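Local coordinates for thiaminase-I (Naegleria gruberi, PDB 4HCW), which is a thiaminase-I, a single-chain protein whose two-lobed alpha/beta fold resembles that of periplasmic binding proteins, at residues Val143-Ile148 against Asp204-Val208; Pro185-Val191 against Val352-Phe356; Leu118-Leu124 against Tyr227-Glu233. All coordinates share one frame; numbering follows the deposited sequence.

From the N terminus, the chain first reaches Leu118-Leu124 in the long strand 110-125; it returns to pair with this strand at Tyr227-Glu233, closing a loop of about a hundred residues (contact 3). Within that loop lies contact 1, where the loops after helices 136-143 and 193-203 meet. Contact 2 crosses both: Pro185-Val191 falls between the segments of contact 1, but Val352-Phe356 comes only at the end of the chain. Contacts 1 and 3 touch, as Ile148 and Val143 pack on Tyr227 and Ile148 also on Val229. Contact 2 touches neither: its nearest atoms are about 10 Å from contact 1 and about 13 Å from contact 3. It ties the C-terminal helix to the loop before helix 193-203.

Contact 1: residues Val143-Ile148 against Asp204-Val208; sequences VGYEQI and DSTVV
Two helix exits meet here: Gly144-Ile148, leaving helix 136-143, is bonded through its backbone to Asp204-Val207, leaving helix 193-203. Glu146 N donates to Asp204 O at 2.7 Å, lying in the carbonyl plane on a lone pair. The next carbonyl, Ser205 O, is gripped twice. Ile148 N approaches it nearly head-on at 2.7 Å, whereas Gln147 N comes from above the carbonyl plane, 54° out of it, at 2.8 Å. Ile148 then returns a bond, its O accepting from Val207 N at 2.9 Å, so that Ile148 and Thr206 are bridged.

Side chains close round this backbone core. Ser205 OG sits 2.9 Å from Gly144 O, but Ala140 O and Thr201 O are also its partners, and its single proton must serve among three carbonyls at the two helix ends. Gly144 turns the chain out of its helix with positive phi. With CG anti to the backbone N (chi1 178°), the Tyr145 ring is carried alongside Asp204, and CD1 comes 3.2 Å from Asp204 O at an oblique angle. Glu146 CG lies above one face of that ring, offset toward its rim, and is also 3.6 Å from Thr206 O. Val207 CG2 packs against the Glu146 backbone, 3.6 Å from Glu146 C. Asp204 directs its carboxylate back to Arg200 in a salt bridge, and Thr206 OG1 bonds to Leu203 O. The result is a single isolated beta bridge between two loops, stapling together the C-terminal ends of two helices.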
ATOM      1  N   VAL A 143      24.095  -7.206  -7.317  1.00 92.41           N
ATOM      2  CA  VAL A 143      23.579  -8.479  -7.816  1.00 92.41           C
ATOM      3  C   VAL A 143      23.881  -8.705  -9.299  1.00 92.41           C
ATOM      4  O   VAL A 143      23.984  -9.846  -9.749  1.00 92.41           O
ATOM      5  CB  VAL A 143      22.062  -8.624  -7.566  1.00119.05           C
ATOM      6  CG1 VAL A 143      21.764  -8.565  -6.076  1.00119.05           C
ATOM      7  CG2 VAL A 143      21.286  -7.550  -8.313  1.00119.05           C
ATOM      8  N   GLY A 144      24.018  -7.619 -10.052  1.00 88.61           N
ATOM      9  CA  GLY A 144      24.333  -7.713 -11.465  1.00 88.61           C
ATOM     10  C   GLY A 144      23.116  -7.776 -12.368  1.00 88.61           C
ATOM     11  O   GLY A 144      22.019  -7.370 -11.987  1.00 88.61           O
ATOM     12  N   TYR A 145      23.319  -8.300 -13.573  1.00100.99           N
ATOM     13  CA  TYR A 145      22.279  -8.340 -14.596  1.00100.99           C
ATOM     14  C   TYR A 145      21.300  -9.495 -14.388  1.00100.99           C
ATOM     15  O   TYR A 145      21.703 -10.656 -14.327  1.00100.99           O
ATOM     16  CB  TYR A 145      22.924  -8.433 -15.983  1.00 83.54           C
ATOM     17  CG  TYR A 145      21.946  -8.534 -17.131  1.00 83.54           C
ATOM     18  CD1 TYR A 145      21.309  -7.406 -17.629  1.00 83.54           C
ATOM     19  CD2 TYR A 145      21.674  -9.757 -17.730  1.00 83.54           C
ATOM     20  CE1 TYR A 145      20.418  -7.492 -18.683  1.00 83.54           C
ATOM     21  CE2 TYR A 145      20.786  -9.855 -18.785  1.00 83.54           C
ATOM     22  CZ  TYR A 145      20.160  -8.719 -19.257  1.00 83.54           C
ATOM     23  OH  TYR A 145      19.275  -8.813 -20.309  1.00 83.54           O
ATOM     24  N   GLU A 146      20.016  -9.157 -14.284  1.00122.64           N
ATOM     25  CA  GLU A 146      18.942 -10.139 -14.115  1.00122.64           C
ATOM     26  C   GLU A 146      19.155 -11.083 -12.934  1.00122.64           C
ATOM     27  O   GLU A 146      19.536 -12.239 -13.114  1.00122.64           O
ATOM     28  CB  GLU A 146      18.726 -10.945 -15.401  1.00 94.87           C
ATOM     29  CG  GLU A 146      18.059 -10.164 -16.521  1.00 94.87           C
ATOM     30  CD  GLU A 146      17.779 -11.024 -17.740  1.00 94.87           C
ATOM     31  OE1 GLU A 146      18.243 -12.182 -17.769  1.00 94.87           O
ATOM     32  OE2 GLU A 146      17.094 -10.540 -18.665  1.00 94.87           O
ATOM     33  N   GLN A 147      18.898 -10.587 -11.729  1.00116.84           N
ATOM     34  CA  GLN A 147      19.049 -11.395 -10.526  1.00116.84           C
ATOM     35  C   GLN A 147      17.830 -11.261  -9.617  1.00116.84           C
ATOM     36  O   GLN A 147      17.286 -12.256  -9.142  1.00116.84           O
ATOM     37  CB  GLN A 147      20.318 -10.997  -9.770  1.00136.61           C
ATOM     38  CG  GLN A 147      21.129 -12.177  -9.260  1.00136.61           C
ATOM     39  CD  GLN A 147      21.719 -13.003 -10.386  1.00136.61           C
ATOM     40  OE1 GLN A 147      22.081 -12.472 -11.436  1.00136.61           O
ATOM     41  NE2 GLN A 147      21.814 -14.311 -10.176  1.00136.61           N
ATOM     42  N   ILE A 148      17.406 -10.023  -9.385  1.00 72.34           N
ATOM     43  CA  ILE A 148      16.261  -9.741  -8.528  1.00 72.34           C
ATOM     44  C   ILE A 148      14.952 -10.052  -9.252  1.00 72.34           C
ATOM     45  O   ILE A 148      14.882  -9.972 -10.478  1.00 72.34           O
ATOM     46  CB  ILE A 148      16.259  -8.259  -8.086  1.00 82.84           C
ATOM     47  CG1 ILE A 148      17.659  -7.835  -7.640  1.00 82.84           C
ATOM     48  CG2 ILE A 148      15.254  -8.018  -6.969  1.00 82.84           C
ATOM     49  CD1 ILE A 148      17.741  -6.397  -7.179  1.00 82.84           C
ATOM     50  N   ASP A 204      17.485  -3.583 -15.253  1.00 95.58           N
ATOM     51  CA  ASP A 204      18.460  -4.523 -15.798  1.00 95.58           C
ATOM     52  C   ASP A 204      18.789  -5.635 -14.807  1.00 95.58           C
ATOM     53  O   ASP A 204      19.287  -6.692 -15.190  1.00 95.58           O
ATOM     54  CB  ASP A 204      19.740  -3.796 -16.219  1.00 88.65           C
ATOM     55  CG  ASP A 204      19.551  -2.960 -17.471  1.00 88.65           C
ATOM     56  OD1 ASP A 204      18.673  -3.307 -18.291  1.00 88.65           O
ATOM     57  OD2 ASP A 204      20.282  -1.962 -17.637  1.00 88.65           O
ATOM     58  N   SER A 205      18.504  -5.390 -13.532  1.00 91.47           N
ATOM     59  CA  SER A 205      18.772  -6.370 -12.487  1.00 91.47           C
ATOM     60  C   SER A 205      17.556  -7.249 -12.210  1.00 91.47           C
ATOM     61  O   SER A 205      17.604  -8.132 -11.355  1.00 91.47           O
ATOM     62  CB  SER A 205      19.212  -5.672 -11.200  1.00 73.92           C
ATOM     63  OG  SER A 205      20.424  -4.966 -11.396  1.00 73.92           O
ATOM     64  N   THR A 206      16.468  -7.004 -12.932  1.00 73.44           N
ATOM     65  CA  THR A 206      15.242  -7.766 -12.732  1.00 73.44           C
ATOM     66  C   THR A 206      15.054  -8.834 -13.802  1.00 73.44           C
ATOM     67  O   THR A 206      15.227  -8.575 -14.992  1.00 73.44           O
ATOM     68  CB  THR A 206      13.997  -6.858 -12.704  1.00 91.33           C
ATOM     69  OG1 THR A 206      13.856  -6.194 -13.966  1.00 91.33           O
ATOM     70  CG2 THR A 206      14.118  -5.824 -11.599  1.00 91.33           C
ATOM     71  N   VAL A 207      14.694 -10.037 -13.366  1.00 79.63           N
ATOM     72  CA  VAL A 207      14.432 -11.137 -14.283  1.00 79.63           C
ATOM     73  C   VAL A 207      13.022 -11.017 -14.845  1.00 79.63           C
ATOM     74  O   VAL A 207      12.079 -10.714 -14.112  1.00 79.63           O
ATOM     75  CB  VAL A 207      14.580 -12.498 -13.577  1.00114.84           C
ATOM     76  CG1 VAL A 207      14.455 -13.638 -14.579  1.00114.84           C
ATOM     77  CG2 VAL A 207      15.909 -12.574 -12.843  1.00114.84           C
ATOM     78  N   VAL A 208      12.877 -11.243 -16.147  1.00 84.01           N
ATOM     79  CA  VAL A 208      11.562 -11.229 -16.772  1.00 84.01           C
ATOM     80  C   VAL A 208      10.750 -12.421 -16.274  1.00 84.01           C
ATOM     81  O   VAL A 208      10.713 -13.476 -16.911  1.00 84.01           O
ATOM     82  CB  VAL A 208      11.657 -11.269 -18.308  1.00 89.08           C
ATOM     83  CG1 VAL A 208      10.284 -11.055 -18.932  1.00 89.08           C
ATOM     84  CG2 VAL A 208      12.633 -10.215 -18.803  1.00 89.08           C
TER

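Contact 2: residues Pro185-Val191 against Val352-Phe356; sequences PQSGDQV and VLRPF
Val191 and Pro185 receive the C-terminal end of helix 343-353, a helix-on-loop packing without a hydrogen bond across it. The tight part is apolar. Val191 CG1 meets Leu353 CD2 at 4.0 Å, while CG2, the branch beside the backbone N, lies 3.9 Å from Val352 CG1; the two valines slide past each other in opposite directions. Val352 CG1, set anti to its own backbone N (chi1 172°), also packs on Pro185 CB, and Val352 CG2 lies 3.8 Å from Pro185 O. Leu353 CD2 reaches the proline ring as well, 3.9 Å from Pro185 CG, so that one methyl fills the corner between Pro185 and Val191. Val161 and Tyr165 of helix 158-169 touch Leu353, and Tyr165 continues onto Pro185, which places these residues in a buried three-way junction.

Toward solvent the contact thins. Gln186 and the poorly ordered Ser187 turn their side chains away from the helix and offer it backbone alone. The exposed Gln190 reaches across its own loop, its OE1 accepting a weak bond from Gln186 N.

Phe356 continues the contact beyond the helix, after a short 3-10 turn in which its N bonds to Leu353 O. Its carbonyl O is bonded to Thr196 OG1 of helix 193-203. Val191 CB lies over one face of the phenyl ring, and the ring's far end meets bare backbone, with CZ 3.6 Å from Gly188 CA.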
ATOM      1  N   PRO A 185       6.292  14.635 -16.463  1.00 78.91           N
ATOM      2  CA  PRO A 185       6.756  14.705 -17.853  1.00 78.91           C
ATOM      3  C   PRO A 185       5.584  14.664 -18.826  1.00 78.91           C
ATOM      4  O   PRO A 185       4.780  13.732 -18.781  1.00 78.91           O
ATOM      5  CB  PRO A 185       7.607  13.442 -17.998  1.00 91.32           C
ATOM      6  CG  PRO A 185       8.089  13.161 -16.619  1.00 91.32           C
ATOM      7  CD  PRO A 185       6.957  13.554 -15.715  1.00 91.32           C
ATOM      8  N   GLN A 186       5.492  15.664 -19.694  1.00 63.21           N
ATOM      9  CA  GLN A 186       4.335  15.808 -20.570  1.00 63.21           C
ATOM     10  C   GLN A 186       4.611  15.309 -21.986  1.00 63.21           C
ATOM     11  O   GLN A 186       3.699  14.855 -22.682  1.00 63.21           O
ATOM     12  CB  GLN A 186       3.886  17.272 -20.609  1.00110.84           C
ATOM     13  CG  GLN A 186       2.416  17.465 -20.937  1.00110.84           C
ATOM     14  CD  GLN A 186       1.508  16.995 -19.818  1.00110.84           C
ATOM     15  OE1 GLN A 186       1.924  16.896 -18.664  1.00110.84           O
ATOM     16  NE2 GLN A 186       0.258  16.701 -20.155  1.00110.84           N
ATOM     17  N   SER A 187       5.868  15.392 -22.409  1.00131.42           N
ATOM     18  CA  SER A 187       6.240  15.019 -23.769  1.00131.42           C
ATOM     19  C   SER A 187       7.310  13.935 -23.793  1.00131.42           C
ATOM     20  O   SER A 187       7.037  12.784 -24.134  1.00131.42           O
ATOM     21  CB  SER A 187       6.734  16.246 -24.537  1.00128.47           C
ATOM     22  OG  SER A 187       5.735  17.249 -24.596  1.00128.47           O
ATOM     23  N   GLY A 188       8.529  14.315 -23.432  1.00 75.08           N
ATOM     24  CA  GLY A 188       9.660  13.409 -23.461  1.00 75.08           C
ATOM     25  C   GLY A 188      10.941  14.176 -23.208  1.00 75.08           C
ATOM     26  O   GLY A 188      11.917  13.633 -22.690  1.00 75.08           O
ATOM     27  N   ASP A 189      10.929  15.451 -23.579  1.00 78.11           N
ATOM     28  CA  ASP A 189      12.049  16.342 -23.315  1.00 78.11           C
ATOM     29  C   ASP A 189      12.016  16.818 -21.865  1.00 78.11           C
ATOM     30  O   ASP A 189      12.959  17.446 -21.383  1.00 78.11           O
ATOM     31  CB  ASP A 189      12.016  17.537 -24.270  1.00121.31           C
ATOM     32  CG  ASP A 189      10.632  18.147 -24.394  1.00121.31           C
ATOM     33  OD1 ASP A 189       9.837  17.656 -25.223  1.00121.31           O
ATOM     34  OD2 ASP A 189      10.339  19.118 -23.665  1.00121.31           O
ATOM     35  N   GLN A 190      10.920  16.508 -21.179  1.00 84.06           N
ATOM     36  CA  GLN A 190      10.763  16.859 -19.774  1.00 84.06           C
ATOM     37  C   GLN A 190      11.145  15.678 -18.888  1.00 84.06           C
ATOM     38  O   GLN A 190      11.214  15.801 -17.666  1.00 84.06           O
ATOM     39  CB  GLN A 190       9.323  17.286 -19.487  1.00 85.14           C
ATOM     40  CG  GLN A 190       8.817  18.407 -20.381  1.00 85.14           C
ATOM     41  CD  GLN A 190       7.380  18.784 -20.085  1.00 85.14           C
ATOM     42  OE1 GLN A 190       6.864  18.506 -19.002  1.00 85.14           O
ATOM     43  NE2 GLN A 190       6.721  19.415 -21.049  1.00 85.14           N
ATOM     44  N   VAL A 191      11.387  14.532 -19.518  1.00 67.82           N
ATOM     45  CA  VAL A 191      11.809  13.334 -18.801  1.00 67.82           C
ATOM     46  C   VAL A 191      13.245  13.482 -18.309  1.00 67.82           C
ATOM     47  O   VAL A 191      14.166  13.653 -19.107  1.00 67.82           O
ATOM     48  CB  VAL A 191      11.711  12.080 -19.694  1.00 54.10           C
ATOM     49  CG1 VAL A 191      12.303  10.870 -18.984  1.00 54.10           C
ATOM     50  CG2 VAL A 191      10.266  11.820 -20.093  1.00 54.10           C
ATOM     51  N   VAL A 352       4.391   8.182 -20.948  1.00 70.06           N
ATOM     52  CA  VAL A 352       5.472   9.025 -21.439  1.00 70.06           C
ATOM     53  C   VAL A 352       6.826   8.436 -21.056  1.00 70.06           C
ATOM     54  O   VAL A 352       7.758   8.414 -21.863  1.00 70.06           O
ATOM     55  CB  VAL A 352       5.357  10.460 -20.881  1.00 57.59           C
ATOM     56  CG1 VAL A 352       6.587  11.281 -21.239  1.00 57.59           C
ATOM     57  CG2 VAL A 352       4.093  11.129 -21.395  1.00 57.59           C
ATOM     58  N   LEU A 353       6.920   7.943 -19.825  1.00 66.26           N
ATOM     59  CA  LEU A 353       8.179   7.448 -19.278  1.00 66.26           C
ATOM     60  C   LEU A 353       8.652   6.136 -19.903  1.00 66.26           C
ATOM     61  O   LEU A 353       9.849   5.951 -20.122  1.00 66.26           O
ATOM     62  CB  LEU A 353       8.067   7.286 -17.760  1.00 54.92           C
ATOM     63  CG  LEU A 353       7.869   8.570 -16.950  1.00 54.92           C
ATOM     64  CD1 LEU A 353       7.505   8.243 -15.513  1.00 54.92           C
ATOM     65  CD2 LEU A 353       9.118   9.436 -17.001  1.00 54.92           C
ATOM     66  N   ARG A 354       7.715   5.235 -20.187  1.00 72.48           N
ATOM     67  CA  ARG A 354       8.046   3.883 -20.654  1.00 72.48           C
ATOM     68  C   ARG A 354       9.046   3.758 -21.817  1.00 72.48           C
ATOM     69  O   ARG A 354       9.950   2.924 -21.751  1.00 72.48           O
ATOM     70  CB  ARG A 354       6.780   3.057 -20.930  1.00 64.54           C
ATOM     71  CG  ARG A 354       6.246   2.336 -19.701  1.00 64.54           C
ATOM     72  CD  ARG A 354       5.359   1.161 -20.080  1.00 64.54           C
ATOM     73  NE  ARG A 354       4.045   1.585 -20.549  1.00 64.54           N
ATOM     74  CZ  ARG A 354       2.967   1.667 -19.775  1.00 64.54           C
ATOM     75  NH1 ARG A 354       3.047   1.349 -18.489  1.00 64.54           N
ATOM     76  NH2 ARG A 354       1.811   2.064 -20.285  1.00 64.54           N
ATOM     77  N   PRO A 355       8.892   4.568 -22.883  1.00 68.21           N
ATOM     78  CA  PRO A 355       9.878   4.465 -23.967  1.00 68.21           C
ATOM     79  C   PRO A 355      11.302   4.793 -23.516  1.00 68.21           C
ATOM     80  O   PRO A 355      12.260   4.310 -24.118  1.00 68.21           O
ATOM     81  CB  PRO A 355       9.395   5.509 -24.976  1.00 70.86           C
ATOM     82  CG  PRO A 355       7.935   5.613 -24.731  1.00 70.86           C
ATOM     83  CD  PRO A 355       7.777   5.461 -23.249  1.00 70.86           C
ATOM     84  N   PHE A 356      11.429   5.595 -22.463  1.00 62.27           N
ATOM     85  CA  PHE A 356      12.737   5.988 -21.950  1.00 62.27           C
ATOM     86  C   PHE A 356      13.244   5.023 -20.882  1.00 62.27           C
ATOM     87  O   PHE A 356      14.157   5.349 -20.123  1.00 62.27           O
ATOM     88  CB  PHE A 356      12.681   7.409 -21.385  1.00 74.95           C
ATOM     89  CG  PHE A 356      12.252   8.441 -22.386  1.00 74.95           C
ATOM     90  CD1 PHE A 356      13.186   9.088 -23.177  1.00 74.95           C
ATOM     91  CD2 PHE A 356      10.913   8.759 -22.542  1.00 74.95           C
ATOM     92  CE1 PHE A 356      12.793  10.036 -24.103  1.00 74.95           C
ATOM     93  CE2 PHE A 356      10.514   9.705 -23.466  1.00 74.95           C
ATOM     94  CZ  PHE A 356      11.455  10.345 -24.247  1.00 74.95           C
TER

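Contact 3: residues Leu118-Leu124 against Tyr227-Glu233; sequences LCSNFLL and YYVGYSE
Antiparallel strand pairing joins Phe122-Leu124, near the end of the long strand 110-125, to Tyr228-Gly230 in the buried interior of the chain. Leu124 N donates to Tyr228 O at 2.7 Å and Gly230 N to Phe122 O at 3.2 Å; the return bonds, Phe122 N to Gly230 O and Tyr228 N to Leu124 O, are weak. Leu123 and Val229 form the non-hydrogen-bonded pair, with Leu123 CD1 3.8 Å from Val229 CG2. The same methyl comes to the edge of the Tyr227 ring, as Leu124 CB does to that of Tyr228.

Asn121, the centre of an inverse gamma turn, breaks the strand just before this pairing. The Asn121 and Tyr231 side chains run side by side, pointing the same way, with OD1 over one face of the ring and the amide and ring planes 34° apart. Cys119 SG, swung anti to its backbone N (chi1 -157°), makes an oblique sulfur-aromatic contact with the same ring, 4.2 Å from its centroid, and faces both carboxylate oxygens of Glu233, OE2 at 3.2 Å and OE1 at 3.3 Å. Strand 229-230 is one of several short strands, with 248-250 and 302-303, that pair with 110-125 in the mixed sheet, consistent with the alpha/beta architecture of the periplasmic-binding-protein-like fold.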
ATOM      1  N   LEU A 118      -1.385  -0.758   5.645  1.00 63.17           N
ATOM      2  CA  LEU A 118      -0.035  -0.279   5.388  1.00 63.17           C
ATOM      3  C   LEU A 118       0.594  -1.166   4.324  1.00 63.17           C
ATOM      4  O   LEU A 118       0.592  -2.389   4.448  1.00 63.17           O
ATOM      5  CB  LEU A 118       0.800  -0.317   6.669  1.00 80.69           C
ATOM      6  CG  LEU A 118       1.651   0.917   6.980  1.00 80.69           C
ATOM      7  CD1 LEU A 118       2.468   0.696   8.243  1.00 80.69           C
ATOM      8  CD2 LEU A 118       2.552   1.275   5.808  1.00 80.69           C
ATOM      9  N   CYS A 119       1.130  -0.549   3.275  1.00 77.67           N
ATOM     10  CA  CYS A 119       1.649  -1.304   2.143  1.00 77.67           C
ATOM     11  C   CYS A 119       2.964  -0.720   1.631  1.00 77.67           C
ATOM     12  O   CYS A 119       3.202   0.481   1.746  1.00 77.67           O
ATOM     13  CB  CYS A 119       0.611  -1.332   1.019  1.00108.77           C
ATOM     14  SG  CYS A 119       0.792  -2.700  -0.135  1.00108.77           S
ATOM     15  N   SER A 120       3.810  -1.579   1.068  1.00 60.35           N
ATOM     16  CA  SER A 120       5.099  -1.161   0.522  1.00 60.35           C
ATOM     17  C   SER A 120       5.727  -2.262  -0.330  1.00 60.35           C
ATOM     18  O   SER A 120       5.348  -3.428  -0.227  1.00 60.35           O
ATOM     19  CB  SER A 120       6.062  -0.773   1.648  1.00 91.63           C
ATOM     20  OG  SER A 120       7.347  -0.462   1.137  1.00 91.63           O
ATOM     21  N   ASN A 121       6.684  -1.885  -1.172  1.00 81.96           N
ATOM     22  CA  ASN A 121       7.435  -2.862  -1.954  1.00 81.96           C
ATOM     23  C   ASN A 121       8.633  -3.389  -1.173  1.00 81.96           C
ATOM     24  O   ASN A 121       9.752  -2.900  -1.329  1.00 81.96           O
ATOM     25  CB  ASN A 121       7.894  -2.265  -3.286  1.00 68.91           C
ATOM     26  CG  ASN A 121       6.749  -2.045  -4.255  1.00 68.91           C
ATOM     27  OD1 ASN A 121       6.251  -2.988  -4.872  1.00 68.91           O
ATOM     28  ND2 ASN A 121       6.331  -0.793  -4.403  1.00 68.91           N
ATOM     29  N   PHE A 122       8.392  -4.388  -0.332  1.00 79.60           N
ATOM     30  CA  PHE A 122       9.431  -4.935   0.533  1.00 79.60           C
ATOM     31  C   PHE A 122      10.388  -5.845  -0.224  1.00 79.60           C
ATOM     32  O   PHE A 122      10.097  -6.280  -1.337  1.00 79.60           O
ATOM     33  CB  PHE A 122       8.806  -5.712   1.691  1.00 55.19           C
ATOM     34  CG  PHE A 122       7.853  -4.906   2.522  1.00 55.19           C
ATOM     35  CD1 PHE A 122       8.321  -4.073   3.523  1.00 55.19           C
ATOM     36  CD2 PHE A 122       6.487  -4.993   2.312  1.00 55.19           C
ATOM     37  CE1 PHE A 122       7.445  -3.333   4.293  1.00 55.19           C
ATOM     38  CE2 PHE A 122       5.606  -4.255   3.078  1.00 55.19           C
ATOM     39  CZ  PHE A 122       6.085  -3.424   4.071  1.00 55.19           C
ATOM     40  N   LEU A 123      11.530  -6.135   0.393  1.00 81.41           N
ATOM     41  CA  LEU A 123      12.494  -7.069  -0.173  1.00 81.41           C
ATOM     42  C   LEU A 123      12.426  -8.409   0.544  1.00 81.41           C
ATOM     43  O   LEU A 123      12.842  -8.527   1.696  1.00 81.41           O
ATOM     44  CB  LEU A 123      13.912  -6.508  -0.074  1.00 73.37           C
ATOM     45  CG  LEU A 123      15.031  -7.404  -0.611  1.00 73.37           C
ATOM     46  CD1 LEU A 123      14.810  -7.727  -2.082  1.00 73.37           C
ATOM     47  CD2 LEU A 123      16.389  -6.751  -0.398  1.00 73.37           C
ATOM     48  N   LEU A 124      11.898  -9.417  -0.139  1.00 79.43           N
ATOM     49  CA  LEU A 124      11.832 -10.759   0.423  1.00 79.43           C
ATOM     50  C   LEU A 124      13.096 -11.531   0.073  1.00 79.43           C
ATOM     51  O   LEU A 124      13.195 -12.129  -1.000  1.00 79.43           O
ATOM     52  CB  LEU A 124      10.597 -11.502  -0.089  1.00 73.69           C
ATOM     53  CG  LEU A 124      10.313 -12.842   0.592  1.00 73.69           C
ATOM     54  CD1 LEU A 124      10.008 -12.629   2.068  1.00 73.69           C
ATOM     55  CD2 LEU A 124       9.173 -13.573  -0.100  1.00 73.69           C
ATOM     56  N   TYR A 227      16.109 -13.106  -4.405  1.00100.00           N
ATOM     57  CA  TYR A 227      15.629 -11.752  -4.160  1.00100.00           C
ATOM     58  C   TYR A 227      14.254 -11.535  -4.781  1.00100.00           C
ATOM     59  O   TYR A 227      14.006 -11.936  -5.918  1.00100.00           O
ATOM     60  CB  TYR A 227      16.618 -10.726  -4.716  1.00 89.79           C
ATOM     61  CG  TYR A 227      18.010 -10.828  -4.131  1.00 89.79           C
ATOM     62  CD1 TYR A 227      18.967 -11.656  -4.706  1.00 89.79           C
ATOM     63  CD2 TYR A 227      18.367 -10.093  -3.008  1.00 89.79           C
ATOM     64  CE1 TYR A 227      20.240 -11.751  -4.175  1.00 89.79           C
ATOM     65  CE2 TYR A 227      19.637 -10.180  -2.471  1.00 89.79           C
ATOM     66  CZ  TYR A 227      20.570 -11.011  -3.058  1.00 89.79           C
ATOM     67  OH  TYR A 227      21.835 -11.101  -2.527  1.00 89.79           O
ATOM     68  N   TYR A 228      13.365 -10.899  -4.028  1.00 73.10           N
ATOM     69  CA  TYR A 228      12.019 -10.605  -4.508  1.00 73.10           C
ATOM     70  C   TYR A 228      11.523  -9.277  -3.949  1.00 73.10           C
ATOM     71  O   TYR A 228      11.649  -9.009  -2.754  1.00 73.10           O
ATOM     72  CB  TYR A 228      11.055 -11.731  -4.128  1.00 62.10           C
ATOM     73  CG  TYR A 228       9.606 -11.454  -4.474  1.00 62.10           C
ATOM     74  CD1 TYR A 228       9.102 -11.757  -5.732  1.00 62.10           C
ATOM     75  CD2 TYR A 228       8.741 -10.899  -3.539  1.00 62.10           C
ATOM     76  CE1 TYR A 228       7.779 -11.509  -6.051  1.00 62.10           C
ATOM     77  CE2 TYR A 228       7.419 -10.646  -3.850  1.00 62.10           C
ATOM     78  CZ  TYR A 228       6.943 -10.953  -5.107  1.00 62.10           C
ATOM     79  OH  TYR A 228       5.626 -10.704  -5.417  1.00 62.10           O
ATOM     80  N   VAL A 229      10.961  -8.447  -4.821  1.00 87.28           N
ATOM     81  CA  VAL A 229      10.384  -7.179  -4.399  1.00 87.28           C
ATOM     82  C   VAL A 229       8.911  -7.106  -4.784  1.00 87.28           C
ATOM     83  O   VAL A 229       8.542  -7.379  -5.927  1.00 87.28           O
ATOM     84  CB  VAL A 229      11.132  -5.976  -5.005  1.00 67.59           C
ATOM     85  CG1 VAL A 229      10.588  -4.676  -4.432  1.00 67.59           C
ATOM     86  CG2 VAL A 229      12.624  -6.088  -4.737  1.00 67.59           C
ATOM     87  N   GLY A 230       8.073  -6.744  -3.820  1.00 68.51           N
ATOM     88  CA  GLY A 230       6.645  -6.631  -4.049  1.00 68.51           C
ATOM     89  C   GLY A 230       5.901  -6.357  -2.758  1.00 68.51           C
ATOM     90  O   GLY A 230       6.513  -6.249  -1.694  1.00 68.51           O
ATOM     91  N   TYR A 231       4.580  -6.239  -2.849  1.00 75.16           N
ATOM     92  CA  TYR A 231       3.759  -6.010  -1.668  1.00 75.16           C
ATOM     93  C   TYR A 231       3.759  -7.253  -0.786  1.00 75.16           C
ATOM     94  O   TYR A 231       3.953  -8.366  -1.273  1.00 75.16           O
ATOM     95  CB  TYR A 231       2.326  -5.654  -2.065  1.00110.50           C
ATOM     96  CG  TYR A 231       2.223  -4.563  -3.106  1.00110.50           C
ATOM     97  CD1 TYR A 231       2.731  -3.294  -2.864  1.00110.50           C
ATOM     98  CD2 TYR A 231       1.606  -4.800  -4.328  1.00110.50           C
ATOM     99  CE1 TYR A 231       2.633  -2.293  -3.812  1.00110.50           C
ATOM    100  CE2 TYR A 231       1.503  -3.806  -5.282  1.00110.50           C
ATOM    101  CZ  TYR A 231       2.019  -2.554  -5.018  1.00110.50           C
ATOM    102  OH  TYR A 231       1.920  -1.560  -5.965  1.00110.50           O
ATOM    103  N   SER A 232       3.544  -7.058   0.510  1.00 74.37           N
ATOM    104  CA  SER A 232       3.507  -8.177   1.444  1.00 74.37           C
ATOM    105  C   SER A 232       2.318  -9.093   1.164  1.00 74.37           C
ATOM    106  O   SER A 232       2.376 -10.293   1.432  1.00 74.37           O
ATOM    107  CB  SER A 232       3.477  -7.677   2.891  1.00 60.32           C
ATOM    108  OG  SER A 232       2.451  -6.720   3.084  1.00 60.32           O
ATOM    109  N   GLU A 233       1.249  -8.527   0.611  1.00 69.59           N
ATOM    110  CA  GLU A 233       0.057  -9.299   0.275  1.00 69.59           C
ATOM    111  C   GLU A 233       0.334 -10.306  -0.838  1.00 69.59           C
ATOM    112  O   GLU A 233      -0.397 -11.283  -0.996  1.00 69.59           O
ATOM    113  CB  GLU A 233      -1.094  -8.378  -0.140  1.00 98.66           C
ATOM    114  CG  GLU A 233      -1.418  -7.283   0.861  1.00 98.66           C
ATOM    115  CD  GLU A 233      -0.696  -5.986   0.555  1.00 98.66           C
ATOM    116  OE1 GLU A 233       0.170  -5.580   1.359  1.00 98.66           O
ATOM    117  OE2 GLU A 233      -1.001  -5.369  -0.487  1.00 98.66           O
TER